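Local coordinates for acetyltransferase (Agrobacterium tumefaciens str., PDB 2DXQ) that probably transfers the acetyl group of acetyl-CoA to an acceptor, in the manner of GNAT acetyltransferases, at the interface of chains A and B. Coordinates in Å, arbitrary orientation; residue numbers count along the deposited sequence, not the author numbering. Chains: chain A/B, Acetyltransferase.

The interface of chains A and B. Residues chain A 143-145; chain B 130, 138-141.
The C-terminal strand 143-148 of one GNAT fold reaches across to the other chain, where A:Thr143, A:Gly144 and A:Phe145 meet strand 139-141, the loop residue B:Phe138 before it and helix 127-135. The whole interface is two-fold symmetric, so each contact has a twin with the chains swapped, which would suit a dimer, although the structure alone does not show that the pair forms in solution. The ring of A:Phe145 enters between B:His130, B:Phe138 and B:Gln140. Its far rim points at the face of the B:His130 imidazole, CZ of A:Phe145 lying 3.7 Å from CG of B:His130, with the two planes turned 70° apart in an edge-to-face pair. CB and CG of B:Gln140 lie over one face of the phenyl ring, toward its rim, with CB of B:Gln140 3.7 Å from CE1 of A:Phe145. Nearer the backbone, CD1 of A:Phe145 touches the B:Phe138 methylene CB at 3.8 Å; this is a contact with the stem of that residue and not a ring stack. B:Gln140 also supplies a polar link: its amide NE2 donates to the carbonyl O of A:Gly144 at 2.8 Å. The bond is nearly straight, 171° at the hydrogen, and meets a lone pair in the carbonyl plane, while the acceptor lies in the plane of the glutamine amide. A bend at chi2 (-72°) turns the amide back toward A:Gly144 while CB and CG stay against the phenyl ring. A:Thr143 completes the patch through its methyl group, which bridges B:Gln140 and the imidazole: CG2 of A:Thr143 is 3.5 Å from CG of B:Gln140 and 3.7 Å from CE1 of B:His130.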
# COMPACT_ATOMS: atom_id res chain seq x y z
N THR A 143 9.75 -8.46 -4.73
CA THR A 143 10.48 -8.67 -3.49
C THR A 143 10.10 -7.61 -2.47
O THR A 143 10.14 -6.41 -2.75
CB THR A 143 12.00 -8.70 -3.78
OG1 THR A 143 12.26 -9.82 -4.64
CG2 THR A 143 12.84 -8.86 -2.49
N GLY A 144 9.70 -8.07 -1.28
CA GLY A 144 9.20 -7.15 -0.25
C GLY A 144 10.27 -6.69 0.71
O GLY A 144 11.14 -7.48 1.09
N PHE A 145 10.16 -5.44 1.14
CA PHE A 145 11.07 -4.83 2.09
C PHE A 145 10.28 -4.12 3.16
O PHE A 145 9.21 -3.56 2.88
CB PHE A 145 11.98 -3.81 1.38
CG PHE A 145 13.10 -4.45 0.60
CD1 PHE A 145 14.29 -4.81 1.23
CD2 PHE A 145 12.94 -4.73 -0.75
CE1 PHE A 145 15.33 -5.42 0.51
CE2 PHE A 145 13.97 -5.33 -1.49
CZ PHE A 145 15.15 -5.68 -0.84
N HIS B 130 18.19 -3.78 -4.45
CA HIS B 130 18.06 -4.37 -3.11
C HIS B 130 19.13 -3.88 -2.14
O HIS B 130 18.86 -3.65 -0.97
CB HIS B 130 18.07 -5.91 -3.20
CG HIS B 130 16.92 -6.47 -3.97
ND1 HIS B 130 16.66 -7.82 -4.04
CD2 HIS B 130 15.94 -5.86 -4.70
CE1 HIS B 130 15.59 -8.03 -4.78
NE2 HIS B 130 15.12 -6.85 -5.19
N PHE B 138 15.97 -1.00 5.26
CA PHE B 138 14.93 -2.02 5.00
C PHE B 138 15.47 -3.43 5.16
O PHE B 138 16.64 -3.69 4.86
CB PHE B 138 14.36 -1.88 3.59
CG PHE B 138 13.44 -0.71 3.42
CD1 PHE B 138 12.12 -0.77 3.88
CD2 PHE B 138 13.88 0.44 2.77
CE1 PHE B 138 11.25 0.30 3.71
CE2 PHE B 138 13.02 1.52 2.59
CZ PHE B 138 11.70 1.45 3.06
N VAL B 139 14.59 -4.32 5.64
CA VAL B 139 14.88 -5.75 5.80
C VAL B 139 14.01 -6.52 4.80
O VAL B 139 12.83 -6.21 4.64
CB VAL B 139 14.56 -6.22 7.25
CG1 VAL B 139 14.95 -7.71 7.44
CG2 VAL B 139 15.34 -5.36 8.26
N GLN B 140 14.62 -7.50 4.13
CA GLN B 140 13.90 -8.31 3.14
C GLN B 140 13.23 -9.47 3.85
O GLN B 140 13.72 -10.62 3.82
CB GLN B 140 14.84 -8.79 2.03
CG GLN B 140 14.12 -9.09 0.71
CD GLN B 140 13.27 -10.36 0.76
OE1 GLN B 140 13.79 -11.47 0.67
NE2 GLN B 140 11.97 -10.19 0.93
N ASN B 141 12.11 -9.17 4.52
CA ASN B 141 11.42 -10.18 5.33
C ASN B 141 9.92 -10.24 5.08
O ASN B 141 9.15 -10.72 5.92
CB ASN B 141 11.71 -10.01 6.82
CG ASN B 141 11.28 -8.65 7.36
OD1 ASN B 141 10.64 -7.84 6.67
ND2 ASN B 141 11.66 -8.38 8.61